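Syndapin (Drosophila melanogaster, PDB 3I2W) probably takes part in endocytosis, binding membrane phospholipids through its dimeric F-BAR domain, the part of the protein described here. Local coordinates at residues C24-Q28 / I98-Q102; I17-Y21 / Q102-H108; Q157-A161 / M175-V179; A140-Y144 / C189-Y193; R46-K50 / V72-E77. One frame throughout, in Å; residues are numbered along the deposited sequence.

Interaction 1: residues C24-Q28 / I98-Q102; sequences CNDLQ and IKTWQ
Gln102 reaches across from helix 63-105 to Asn25 and Gln28 of helix 11-58, forming a polar layer in the antiparallel helical bundle of the F-BAR domain. The axes of 24-28 and 98-102 pass 10.0 Å apart, their directions differing by 171°. Gln102 is stretched out, its CG opposite the backbone N (chi1 172°), and this carries the amide over the gap, where both of its ends are used. Its NE2 donates to Asn25 OD1 at 3.1 Å. The acceptor lies close to the plane of the donating amide, but the N-H arrives from above the plane of the Asn25 carbonyl. Gln28 NE2 in turn donates to Gln102 OE1 over 3.1 Å, again meeting the oxygen from above, with the two amides turned 67° against each other. A weak second bond from Gln28 NE2 to Cys24 O ties the same amide to its own helix, while Gln28 OE1 faces Lys99 CB at 3.4 Å. Beside the amides the contact becomes apolar. Gln28 and Ile98 run alongside with opposed directions, and Leu27 meets Ile98 nearly perpendicular, CD2 to CD1 3.6 Å. Phe229 and Ile232 of helix 169-240 also pack on this pair, and Trp69 of the second subunit packs on Leu27. Cys24 SG lies obliquely beside the indole of Trp101, 4.0 Å from CE3.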
# COMPACT_ATOMS: atom_id res chain seq x y z
N CYS B 24 5.64 -22.15 -4.07
CA CYS B 24 5.21 -21.41 -5.25
C CYS B 24 3.86 -20.78 -5.06
O CYS B 24 3.72 -19.62 -5.32
CB CYS B 24 5.18 -22.26 -6.51
SG CYS B 24 6.83 -22.83 -6.96
N ASN B 25 2.85 -21.50 -4.64
CA ASN B 25 1.59 -20.85 -4.35
C ASN B 25 1.67 -19.65 -3.39
O ASN B 25 1.06 -18.63 -3.62
CB ASN B 25 0.61 -21.83 -3.79
CG ASN B 25 0.06 -22.73 -4.83
OD1 ASN B 25 0.04 -22.42 -6.02
ND2 ASN B 25 -0.38 -23.89 -4.41
N ASP B 26 2.44 -19.78 -2.33
CA ASP B 26 2.51 -18.76 -1.31
C ASP B 26 3.12 -17.50 -1.89
O ASP B 26 2.61 -16.40 -1.66
CB ASP B 26 3.38 -19.21 -0.12
CG ASP B 26 2.69 -20.23 0.82
OD1 ASP B 26 1.51 -20.58 0.66
OD2 ASP B 26 3.38 -20.73 1.74
N LEU B 27 4.21 -17.66 -2.63
CA LEU B 27 4.88 -16.51 -3.19
C LEU B 27 3.97 -15.79 -4.20
O LEU B 27 3.92 -14.55 -4.26
CB LEU B 27 6.14 -16.97 -3.82
CG LEU B 27 7.11 -15.92 -4.30
CD1 LEU B 27 7.61 -14.95 -3.25
CD2 LEU B 27 8.26 -16.73 -4.84
N GLN B 28 3.22 -16.56 -4.99
CA GLN B 28 2.35 -15.94 -5.96
C GLN B 28 1.34 -15.18 -5.18
O GLN B 28 1.09 -14.02 -5.46
CB GLN B 28 1.69 -16.93 -6.91
CG GLN B 28 2.54 -17.41 -8.05
CD GLN B 28 1.93 -18.66 -8.72
OE1 GLN B 28 1.15 -18.58 -9.71
NE2 GLN B 28 2.27 -19.84 -8.18
N ILE B 98 6.60 -17.32 -12.09
CA ILE B 98 6.39 -18.31 -11.10
C ILE B 98 5.30 -19.24 -11.51
O ILE B 98 5.45 -20.45 -11.42
CB ILE B 98 6.05 -17.70 -9.75
CG1 ILE B 98 7.19 -16.76 -9.35
CG2 ILE B 98 5.91 -18.81 -8.68
CD1 ILE B 98 6.89 -15.95 -8.10
N LYS B 99 4.20 -18.71 -11.98
CA LYS B 99 3.15 -19.57 -12.44
C LYS B 99 3.70 -20.66 -13.44
O LYS B 99 3.28 -21.82 -13.44
CB LYS B 99 2.02 -18.73 -13.02
CG LYS B 99 0.95 -19.63 -13.64
CD LYS B 99 -0.41 -19.13 -13.48
CE LYS B 99 -1.14 -19.26 -14.81
NZ LYS B 99 -2.66 -19.09 -14.69
N THR B 100 4.69 -20.25 -14.24
CA THR B 100 5.21 -21.04 -15.32
C THR B 100 6.11 -22.11 -14.78
O THR B 100 5.96 -23.31 -15.16
CB THR B 100 5.93 -20.18 -16.37
OG1 THR B 100 5.02 -19.86 -17.43
CG2 THR B 100 7.04 -20.96 -17.03
N TRP B 101 7.06 -21.73 -13.95
CA TRP B 101 7.99 -22.65 -13.39
C TRP B 101 7.24 -23.74 -12.64
O TRP B 101 7.53 -24.92 -12.77
CB TRP B 101 8.85 -21.85 -12.46
CG TRP B 101 10.08 -22.47 -12.01
CD1 TRP B 101 11.31 -22.26 -12.52
CD2 TRP B 101 10.26 -23.28 -10.85
NE1 TRP B 101 12.26 -22.94 -11.79
CE2 TRP B 101 11.65 -23.58 -10.76
CE3 TRP B 101 9.39 -23.81 -9.88
CZ2 TRP B 101 12.18 -24.40 -9.76
CZ3 TRP B 101 9.94 -24.63 -8.86
CH2 TRP B 101 11.32 -24.92 -8.83
N GLN B 102 6.24 -23.33 -11.88
CA GLN B 102 5.49 -24.25 -11.07
C GLN B 102 4.75 -25.27 -11.95
O GLN B 102 4.68 -26.41 -11.60
CB GLN B 102 4.53 -23.46 -10.16
CG GLN B 102 3.53 -24.34 -9.38
CD GLN B 102 2.52 -23.56 -8.57
OE1 GLN B 102 1.82 -22.73 -9.10
NE2 GLN B 102 2.44 -23.84 -7.28

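Interaction 2: residues I17-Y21 / Q102-H108; sequences IEDGY and QKENYHH
Tyr21, Tyr106 and His108 make an aromatic cluster near the middle of the F-BAR bundle, where helix 63-105 gives way to the loop leading into the short strand 108-109, and pack this turn against helix 11-58. Tyr21 stands at its centre. Its CB sits over the middle of the Tyr106 ring, 4.0 Å from the centroid in a CH-pi contact, and the CB of Asn105 lies on the opposite face. The edge of the Tyr21 ring is also directed at the face of Tyr106 in an offset edge-to-face pair, planes 77° apart. His108 repeats the arrangement with the roles changed: its edge is turned to the face of Tyr21, the planes at 73°, and CE1 of His108 comes to 3.5 Å from CE1 of Tyr21. Extension of Tyr21 with CG opposite the backbone N (chi1 178°) lets one ring serve both neighbours. Gln102 NE2, held chiefly by Asn25, lies over one face of Tyr21 near the rim and adds a weak bond to Tyr21 O. Ile113 of strand 112-113 packs on both tyrosines, Arg225 of helix 169-240 on Tyr106. Gly20, lacking a side chain, lets the Tyr106 hydroxyl approach its carbonyl carbon, C to OH 3.5 Å. A water in the plane of the Tyr106 ring links that OH to Ile17 O, to which it donates over 2.9 Å.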
# COMPACT_ATOMS: atom_id res chain seq x y z
N ILE B 17 9.83 -31.70 -1.45
CA ILE B 17 9.43 -31.53 -2.82
C ILE B 17 8.10 -30.86 -2.89
O ILE B 17 7.97 -29.88 -3.60
CB ILE B 17 9.29 -32.89 -3.53
CG1 ILE B 17 10.64 -33.53 -3.67
CG2 ILE B 17 8.74 -32.74 -4.91
CD1 ILE B 17 10.56 -34.91 -4.17
N GLU B 18 7.08 -31.41 -2.21
CA GLU B 18 5.72 -30.87 -2.23
C GLU B 18 5.63 -29.51 -1.51
O GLU B 18 4.84 -28.66 -1.87
CB GLU B 18 4.79 -31.85 -1.57
CG GLU B 18 3.41 -31.27 -1.24
CD GLU B 18 2.22 -32.26 -1.28
OE1 GLU B 18 2.41 -33.46 -1.47
OE2 GLU B 18 1.05 -31.82 -1.15
N ASP B 19 6.42 -29.31 -0.46
CA ASP B 19 6.51 -28.04 0.11
C ASP B 19 7.00 -27.04 -0.95
O ASP B 19 6.61 -25.87 -0.95
CB ASP B 19 7.43 -28.10 1.33
CG ASP B 19 6.76 -28.82 2.55
OD1 ASP B 19 5.51 -28.96 2.59
OD2 ASP B 19 7.49 -29.23 3.49
N GLY B 20 7.81 -27.48 -1.90
CA GLY B 20 8.28 -26.54 -2.88
C GLY B 20 7.12 -26.03 -3.72
O GLY B 20 7.03 -24.84 -3.98
N TYR B 21 6.24 -26.93 -4.18
CA TYR B 21 4.98 -26.53 -4.81
C TYR B 21 4.26 -25.48 -3.95
O TYR B 21 4.06 -24.36 -4.42
CB TYR B 21 4.09 -27.73 -5.11
CG TYR B 21 2.72 -27.43 -5.72
CD1 TYR B 21 2.55 -27.25 -7.09
CD2 TYR B 21 1.58 -27.39 -4.92
CE1 TYR B 21 1.28 -27.00 -7.67
CE2 TYR B 21 0.33 -27.16 -5.47
CZ TYR B 21 0.19 -26.96 -6.86
OH TYR B 21 -1.07 -26.71 -7.42
N GLN B 102 6.24 -23.33 -11.88
CA GLN B 102 5.49 -24.25 -11.07
C GLN B 102 4.75 -25.27 -11.95
O GLN B 102 4.68 -26.41 -11.60
CB GLN B 102 4.53 -23.46 -10.16
CG GLN B 102 3.53 -24.34 -9.38
CD GLN B 102 2.52 -23.56 -8.57
OE1 GLN B 102 1.82 -22.73 -9.10
NE2 GLN B 102 2.44 -23.84 -7.28
N LYS B 103 4.16 -24.84 -13.06
CA LYS B 103 3.57 -25.72 -14.02
C LYS B 103 4.62 -26.69 -14.55
O LYS B 103 4.31 -27.84 -14.79
CB LYS B 103 3.06 -24.89 -15.18
CG LYS B 103 2.40 -25.70 -16.31
CD LYS B 103 2.07 -24.86 -17.60
CE LYS B 103 1.55 -25.83 -18.75
NZ LYS B 103 0.50 -25.20 -19.71
N GLU B 104 5.86 -26.25 -14.71
CA GLU B 104 6.83 -27.03 -15.46
C GLU B 104 7.51 -28.06 -14.64
O GLU B 104 7.98 -29.04 -15.19
CB GLU B 104 7.86 -26.17 -16.17
CG GLU B 104 7.38 -25.90 -17.59
CD GLU B 104 8.03 -24.69 -18.25
OE1 GLU B 104 9.08 -24.15 -17.77
OE2 GLU B 104 7.47 -24.28 -19.28
N ASN B 105 7.52 -27.87 -13.33
CA ASN B 105 8.28 -28.73 -12.47
C ASN B 105 7.48 -29.59 -11.56
O ASN B 105 8.08 -30.32 -10.79
CB ASN B 105 9.18 -27.90 -11.60
CG ASN B 105 10.18 -27.18 -12.39
OD1 ASN B 105 11.17 -27.74 -12.80
ND2 ASN B 105 9.94 -25.90 -12.61
N TYR B 106 6.16 -29.47 -11.60
CA TYR B 106 5.30 -30.27 -10.74
C TYR B 106 4.16 -30.76 -11.60
O TYR B 106 3.54 -29.98 -12.30
CB TYR B 106 4.82 -29.48 -9.52
CG TYR B 106 5.94 -28.89 -8.64
CD1 TYR B 106 6.64 -29.69 -7.76
CD2 TYR B 106 6.31 -27.56 -8.73
CE1 TYR B 106 7.69 -29.17 -6.96
CE2 TYR B 106 7.35 -27.03 -7.93
CZ TYR B 106 8.00 -27.84 -7.06
OH TYR B 106 9.00 -27.34 -6.30
N HIS B 107 3.92 -32.05 -11.63
CA HIS B 107 2.91 -32.64 -12.46
C HIS B 107 1.99 -33.33 -11.52
O HIS B 107 2.38 -33.63 -10.39
CB HIS B 107 3.57 -33.53 -13.49
CG HIS B 107 4.49 -32.75 -14.38
ND1 HIS B 107 4.04 -32.10 -15.51
CD2 HIS B 107 5.78 -32.37 -14.21
CE1 HIS B 107 5.03 -31.41 -16.04
NE2 HIS B 107 6.10 -31.56 -15.27
N HIS B 108 0.73 -33.48 -11.91
CA HIS B 108 -0.25 -33.92 -10.93
C HIS B 108 -0.91 -35.18 -11.39
O HIS B 108 -1.67 -35.12 -12.33
CB HIS B 108 -1.30 -32.86 -10.67
CG HIS B 108 -0.74 -31.57 -10.18
ND1 HIS B 108 -0.81 -31.20 -8.86
CD2 HIS B 108 -0.13 -30.55 -10.83
CE1 HIS B 108 -0.24 -30.01 -8.71
NE2 HIS B 108 0.18 -29.60 -9.89
O HOH W 1 10.29 -28.31 -4.35

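Interaction 3: residues Q157-A161 / M175-V179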
# COMPACT_ATOMS: atom_id res chain seq x y z
N GLN B 157 11.76 -74.23 37.12
CA GLN B 157 10.82 -75.28 37.42
C GLN B 157 11.52 -76.57 37.73
O GLN B 157 11.06 -77.32 38.56
CB GLN B 157 9.84 -75.51 36.31
CG GLN B 157 9.24 -74.28 35.74
CD GLN B 157 8.49 -74.63 34.48
OE1 GLN B 157 7.77 -75.63 34.46
NE2 GLN B 157 8.68 -73.84 33.42
N GLU B 158 12.64 -76.82 37.07
CA GLU B 158 13.45 -77.95 37.45
C GLU B 158 13.91 -77.87 38.91
O GLU B 158 13.93 -78.88 39.59
CB GLU B 158 14.64 -78.12 36.53
CG GLU B 158 15.21 -79.52 36.58
CD GLU B 158 16.52 -79.65 35.85
OE1 GLU B 158 17.47 -78.91 36.19
OE2 GLU B 158 16.62 -80.53 34.95
N ARG B 159 14.26 -76.67 39.39
CA ARG B 159 14.51 -76.42 40.81
C ARG B 159 13.52 -77.16 41.72
O ARG B 159 13.91 -78.03 42.51
CB ARG B 159 14.43 -74.92 41.10
CG ARG B 159 14.15 -74.55 42.58
CD ARG B 159 15.39 -74.61 43.50
NE ARG B 159 16.28 -73.46 43.29
CZ ARG B 159 17.31 -73.42 42.44
NH1 ARG B 159 17.62 -74.48 41.70
NH2 ARG B 159 18.04 -72.32 42.34
N ASN B 160 12.25 -76.81 41.58
CA ASN B 160 11.16 -77.32 42.44
C ASN B 160 10.45 -78.58 41.95
O ASN B 160 9.28 -78.81 42.23
CB ASN B 160 10.17 -76.19 42.73
CG ASN B 160 10.37 -75.02 41.79
OD1 ASN B 160 9.60 -74.84 40.85
ND2 ASN B 160 11.42 -74.23 42.02
N ALA B 161 11.18 -79.39 41.20
CA ALA B 161 10.78 -80.73 40.81
C ALA B 161 11.67 -81.70 41.58
O ALA B 161 11.19 -82.72 42.09
CB ALA B 161 10.97 -80.95 39.27
N MSE B 175 10.74 -82.02 32.51
CA MSE B 175 11.35 -80.79 32.95
C MSE B 175 12.82 -80.73 32.73
O MSE B 175 13.35 -79.69 32.39
CB MSE B 175 11.07 -80.55 34.41
CG MSE B 175 10.01 -79.47 34.60
SE MSE B 175 9.07 -79.79 36.27
CE MSE B 175 7.44 -78.73 35.84
N HIS B 176 13.51 -81.85 32.93
CA HIS B 176 14.91 -81.95 32.66
C HIS B 176 15.11 -81.75 31.15
O HIS B 176 16.11 -81.04 30.76
CB HIS B 176 15.43 -83.29 33.10
CG HIS B 176 16.83 -83.60 32.64
ND1 HIS B 176 17.92 -83.53 33.50
CD2 HIS B 176 17.32 -84.01 31.43
CE1 HIS B 176 19.03 -83.89 32.85
NE2 HIS B 176 18.70 -84.17 31.59
N ASP B 177 14.24 -82.33 30.32
CA ASP B 177 14.44 -82.26 28.89
C ASP B 177 14.23 -80.86 28.40
O ASP B 177 14.98 -80.42 27.54
CB ASP B 177 13.51 -83.20 28.15
CG ASP B 177 13.92 -84.65 28.27
OD1 ASP B 177 14.97 -84.97 28.91
OD2 ASP B 177 13.17 -85.47 27.71
N ARG B 178 13.21 -80.18 28.94
CA ARG B 178 12.91 -78.80 28.59
C ARG B 178 14.09 -77.88 28.83
O ARG B 178 14.41 -77.10 27.97
CB ARG B 178 11.76 -78.29 29.40
CG ARG B 178 10.52 -78.02 28.62
CD ARG B 178 9.55 -77.26 29.54
NE ARG B 178 8.17 -77.72 29.38
CZ ARG B 178 7.11 -77.14 29.96
NH1 ARG B 178 7.26 -76.08 30.75
NH2 ARG B 178 5.88 -77.64 29.75
N VAL B 179 14.74 -77.98 29.97
CA VAL B 179 15.91 -77.14 30.28
C VAL B 179 16.99 -77.27 29.21
O VAL B 179 17.39 -76.31 28.62
CB VAL B 179 16.52 -77.48 31.67
CG1 VAL B 179 17.90 -76.87 31.83
CG2 VAL B 179 15.60 -77.00 32.79
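Glu158 holds CG opposite its backbone N (chi1 -160°) and stays extended beyond it, a shape that carries the carboxylate along the flank of His176. This places the contact at the outer end of the F-BAR arm, where helices 114-159 and 169-240 form an antiparallel hairpin closed by the loop between them. Glu158 and His176 run abreast with a common direction, carboxylate and ring planes 39° apart. OE2 of Glu158 lies 3.2 Å from CA of His176 and 3.6 Å from its ND1, near enough that the acidic group would probably favour a protonated imidazole. The aliphatic base of Glu158 is used as well: its CB meets CG2 of Val179 at 4.0 Å, one side chain lying athwart the other.

On the other flank the selenomethionine Met175 lies extended beyond CG and lodges between Gln157 and Ala161. Its SE touches CB of Ala161 at 3.7 Å, while its terminal CE reaches OE1 of Gln157 at 3.4 Å. The amide of Gln157 is anchored on its own helix, NE2 donating to Ser153 O. It stands near Arg178, the amide and guanidinium planes at 79°, in packing rather than bonding. Polar oxygens resting on carbon, together with selenium and methyl packing, thus carry the contact, without a hydrogen bond found between the two segments. At its margin the amide NE2 of Gln157 lies at the guanidinium edge, 3.8 Å from NH1 of Arg178.

Interaction 4: residues A140-Y144 / C189-Y193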
# COMPACT_ATOMS: atom_id res chain seq x y z
N ALA B 140 15.39 -62.13 14.94
CA ALA B 140 16.52 -62.62 15.65
C ALA B 140 16.70 -61.98 17.03
O ALA B 140 16.97 -62.68 17.99
CB ALA B 140 17.75 -62.43 14.82
N LYS B 141 16.57 -60.67 17.16
CA LYS B 141 16.75 -60.11 18.48
C LYS B 141 15.58 -60.50 19.45
O LYS B 141 15.77 -60.81 20.63
CB LYS B 141 17.01 -58.60 18.41
CG LYS B 141 16.33 -57.79 19.51
CD LYS B 141 17.17 -56.61 19.96
CE LYS B 141 16.29 -55.42 20.42
NZ LYS B 141 15.55 -54.77 19.26
N ALA B 142 14.36 -60.49 18.91
CA ALA B 142 13.21 -60.85 19.71
C ALA B 142 13.27 -62.37 19.99
O ALA B 142 13.13 -62.80 21.14
CB ALA B 142 11.89 -60.44 19.00
N ASP B 143 13.53 -63.15 18.93
CA ASP B 143 13.53 -64.58 19.01
C ASP B 143 14.60 -65.08 19.95
O ASP B 143 14.59 -66.26 20.33
CB ASP B 143 13.67 -65.20 17.62
CG ASP B 143 12.35 -65.21 16.89
OD1 ASP B 143 11.38 -64.55 17.41
OD2 ASP B 143 12.26 -65.87 15.82
N TYR B 144 15.46 -64.18 20.39
CA TYR B 144 16.58 -64.62 21.19
C TYR B 144 16.44 -64.14 22.60
O TYR B 144 17.12 -64.58 23.50
CB TYR B 144 17.89 -64.12 20.61
CG TYR B 144 19.01 -63.98 21.62
CD1 TYR B 144 19.85 -65.04 21.93
CD2 TYR B 144 19.25 -62.78 22.28
CE1 TYR B 144 20.90 -64.93 22.88
CE2 TYR B 144 20.32 -62.64 23.24
CZ TYR B 144 21.13 -63.73 23.52
OH TYR B 144 22.16 -63.63 24.45
N CYS B 189 19.71 -69.40 18.84
CA CYS B 189 19.33 -68.00 18.76
C CYS B 189 20.42 -66.97 18.84
O CYS B 189 20.40 -66.05 18.03
CB CYS B 189 18.31 -67.69 19.82
SG CYS B 189 16.81 -68.34 19.28
N ARG B 190 21.32 -67.07 19.83
CA ARG B 190 22.45 -66.18 19.88
C ARG B 190 23.14 -66.23 18.53
O ARG B 190 23.54 -65.21 17.97
CB ARG B 190 23.42 -66.54 21.01
CG ARG B 190 24.47 -65.44 21.27
CD ARG B 190 25.33 -65.58 22.52
NE ARG B 190 24.55 -65.40 23.75
CZ ARG B 190 24.24 -66.40 24.58
NH1 ARG B 190 24.63 -67.66 24.29
NH2 ARG B 190 23.53 -66.17 25.69
N GLU B 191 23.24 -67.41 17.95
CA GLU B 191 23.90 -67.50 16.69
C GLU B 191 23.15 -66.76 15.61
O GLU B 191 23.71 -65.86 15.04
CB GLU B 191 24.24 -68.93 16.33
CG GLU B 191 25.58 -69.30 16.89
CD GLU B 191 25.75 -70.81 17.00
OE1 GLU B 191 25.74 -71.50 15.95
OE2 GLU B 191 25.91 -71.30 18.15
N LYS B 192 21.90 -67.11 15.32
CA LYS B 192 21.19 -66.43 14.24
C LYS B 192 21.23 -64.88 14.42
O LYS B 192 21.37 -64.13 13.45
CB LYS B 192 19.76 -66.95 14.02
CG LYS B 192 19.52 -68.44 13.68
CD LYS B 192 20.51 -69.16 12.68
CE LYS B 192 20.90 -68.37 11.38
NZ LYS B 192 19.90 -68.32 10.25
N TYR B 193 21.14 -64.42 15.66
CA TYR B 193 21.20 -63.01 15.94
C TYR B 193 22.57 -62.44 15.49
O TYR B 193 22.63 -61.62 14.60
CB TYR B 193 20.79 -62.76 17.40
CG TYR B 193 20.66 -61.34 17.88
CD1 TYR B 193 20.38 -60.27 17.03
CD2 TYR B 193 20.77 -61.06 19.23
CE1 TYR B 193 20.27 -58.94 17.55
CE2 TYR B 193 20.68 -59.76 19.74
CZ TYR B 193 20.44 -58.72 18.91
OH TYR B 193 20.35 -57.47 19.47
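Ala140 starts the contact by pressing CB against Tyr193, 3.7 Å from its CA. Here, in one arm of the F-BAR helical bundle, the axes of 140-144 and 189-193, on antiparallel helices 114-159 and 169-240, approach to 8.5 Å. Lys141 lies over the face of the Tyr193 ring, its CA 3.8 Å from the centroid, and its side chain brings CD within 3.3 Å of Tyr193 OH before NZ turns to a salt bridge with Glu138. Tyr144 ends the segment. Its CB packs on CB of Cys189 at 3.7 Å, and its ring meets that of Tyr193 obliquely, planes 42° apart. Arg190 sends NE and NH2 to Tyr144 OH, two weak bonds of 3.1 Å each, while the same hydroxyl bonds Glu288 of the second subunit. An alanine in place of Tyr193 is likely to strip Lys141 of its aromatic cover and leave Val287 N of the second subunit without the hydroxyl it bonds. The pair is more than a two-helix seam: the C-terminal segment of the second subunit lies along it, its Phe286 stacked on Tyr193, and Val137 and Ala147 of helix 114-159 extend the packing along the arm.

Interaction 5: residues R46-K50 / V72-E77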
# COMPACT_ATOMS: atom_id res chain seq x y z
N ARG B 46 -6.98 8.27 -7.59
CA ARG B 46 -7.66 8.72 -8.75
C ARG B 46 -9.09 9.19 -8.35
O ARG B 46 -9.62 10.17 -8.85
CB ARG B 46 -7.68 7.58 -9.74
CG ARG B 46 -6.51 7.62 -10.68
CD ARG B 46 -6.44 6.32 -11.50
NE ARG B 46 -5.10 6.05 -12.06
CZ ARG B 46 -4.81 5.08 -12.93
NH1 ARG B 46 -5.73 4.21 -13.36
NH2 ARG B 46 -3.58 4.97 -13.38
N THR B 47 -9.71 8.48 -7.42
CA THR B 47 -11.02 8.83 -6.99
C THR B 47 -10.94 10.24 -6.41
O THR B 47 -11.79 11.06 -6.66
CB THR B 47 -11.43 7.81 -5.95
OG1 THR B 47 -11.30 6.56 -6.58
CG2 THR B 47 -12.85 7.98 -5.50
N TRP B 48 -9.88 10.50 -5.66
CA TRP B 48 -9.70 11.71 -4.95
C TRP B 48 -9.55 12.82 -5.94
O TRP B 48 -10.18 13.86 -5.85
CB TRP B 48 -8.43 11.59 -4.13
CG TRP B 48 -8.03 12.78 -3.38
CD1 TRP B 48 -8.58 13.24 -2.25
CD2 TRP B 48 -6.93 13.64 -3.66
NE1 TRP B 48 -7.90 14.36 -1.80
CE2 TRP B 48 -6.87 14.60 -2.66
CE3 TRP B 48 -5.96 13.66 -4.66
CZ2 TRP B 48 -5.91 15.58 -2.63
CZ3 TRP B 48 -5.00 14.63 -4.61
CH2 TRP B 48 -4.98 15.58 -3.61
N SER B 49 -8.65 12.60 -6.87
CA SER B 49 -8.40 13.56 -7.85
C SER B 49 -9.64 13.85 -8.71
O SER B 49 -9.79 14.93 -9.20
CB SER B 49 -7.31 13.03 -8.69
OG SER B 49 -7.29 13.80 -9.85
N LYS B 50 -10.51 12.87 -8.92
CA LYS B 50 -11.69 13.13 -9.73
C LYS B 50 -12.63 14.06 -8.93
O LYS B 50 -13.21 15.05 -9.45
CB LYS B 50 -12.35 11.81 -10.12
CG LYS B 50 -13.52 11.91 -11.12
CD LYS B 50 -13.74 10.55 -11.90
CE LYS B 50 -12.71 10.38 -13.11
NZ LYS B 50 -11.90 9.09 -13.16
N VAL B 72 -1.82 19.70 -8.00
CA VAL B 72 -1.75 18.64 -7.03
C VAL B 72 -2.48 17.42 -7.59
O VAL B 72 -2.05 16.33 -7.41
CB VAL B 72 -2.35 19.12 -5.69
CG1 VAL B 72 -3.01 18.04 -4.98
CG2 VAL B 72 -1.30 19.59 -4.84
N LEU B 73 -3.59 17.64 -8.29
CA LEU B 73 -4.40 16.55 -8.84
C LEU B 73 -3.66 15.85 -9.98
O LEU B 73 -3.75 14.64 -10.15
CB LEU B 73 -5.77 17.07 -9.31
CG LEU B 73 -6.60 18.04 -8.42
CD1 LEU B 73 -7.92 18.26 -9.05
CD2 LEU B 73 -6.87 17.62 -6.98
N THR B 74 -2.95 16.62 -10.78
CA THR B 74 -2.09 16.05 -11.78
C THR B 74 -0.99 15.18 -11.14
O THR B 74 -0.78 14.10 -11.60
CB THR B 74 -1.56 17.17 -12.67
OG1 THR B 74 -2.54 17.42 -13.67
CG2 THR B 74 -0.27 16.80 -13.35
N GLU B 75 -0.33 15.67 -10.08
CA GLU B 75 0.65 14.91 -9.28
C GLU B 75 0.15 13.53 -8.90
O GLU B 75 0.80 12.52 -9.15
CB GLU B 75 0.95 15.61 -7.98
CG GLU B 75 2.06 14.97 -7.26
CD GLU B 75 1.69 14.12 -6.02
OE1 GLU B 75 0.51 14.06 -5.56
OE2 GLU B 75 2.67 13.52 -5.48
N SER B 76 -1.01 13.49 -8.28
CA SER B 76 -1.51 12.27 -7.80
C SER B 76 -1.89 11.37 -8.98
O SER B 76 -2.11 10.17 -8.83
CB SER B 76 -2.73 12.57 -6.94
OG SER B 76 -3.80 13.02 -7.77
N GLU B 77 -2.01 11.94 -10.17
CA GLU B 77 -2.42 11.10 -11.26
C GLU B 77 -1.22 10.33 -11.79
O GLU B 77 -1.28 9.13 -12.05
CB GLU B 77 -3.23 11.87 -12.31
CG GLU B 77 -4.73 11.67 -11.99
CD GLU B 77 -5.75 12.42 -12.86
OE1 GLU B 77 -6.98 12.27 -12.53
OE2 GLU B 77 -5.37 13.13 -13.85
O HOH W 2 -8.34 10.79 -11.20
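The antiparallel pairing of helices 11-58 and 63-105 within one subunit of the F-BAR dimer brings Ser49 and Trp48 against Val72, Leu73, Ser76 and Glu77, some turns away from the connection where Glu57, Glu61 and Glu66 help to bind a sodium ion. The two short axes approach to 9.1 Å at 159°. On one side the indole of Trp48 slots in: its CH2 touches CG1 of Val72 at 3.4 Å at the ring edge, and CD2 of Leu73 lies over one face, 4.2 Å from CZ3. OG of Ser76 also lies in the ring plane at the edge, 3.7 Å from CZ3 of Trp48. That hydroxyl is held on its own helix: OG sits between the backbone N and the carbonyl carbon (chi1 69°), which lets it donate to Leu73 O at 2.9 Å, and it therefore meets the indole as a packing surface. Leu30 of the second subunit packs on Val72 and Glu33 of the second subunit on Trp48.

On the other side Ser49 OG donates to Glu77 OE1 over 3.1 Å, coming from above the carboxylate plane. A water lies between Arg46 O and Glu77 OE1, but its approach to OE1 is implausibly close and doubtful. An alanine here in place of Glu77 would probably leave the Ser49 hydroxyl without its acceptor across the helix pair. Arg46 NE and Lys50 NZ stand 6.5 and 5.9 Å from Glu77 OE1, too far to pair directly. The hydroxyl donor and mainly Lys50 would be expected to favour the ionised carboxylate, with Arg46, salt-bridged to Asp81, probably adding little.

Interactions 1, 2 and 5 join the same two helices, 11-58 and 63-105. Interactions 1 and 2 share Gln102 and touch where Trp101 meets Tyr106, whereas interaction 5 lies farther along the pair and is nested within the chain loop they close. Interactions 3 and 4 join helices 114-159 and 169-240 in the opposite arm, their centres about 104 and 85 Å from that of interaction 5. Interactions 2 and 5 are buried, one aromatic, the other mixing an indole with a serine-carboxylate bond; interaction 1, partly buried, relies on hydrogen bonds between side-chain amides. Partly buried interaction 4 gains cover from the second subunit; interaction 3, which that subunit does not touch, joins selenium and methyl packing to polar atoms resting on carbon.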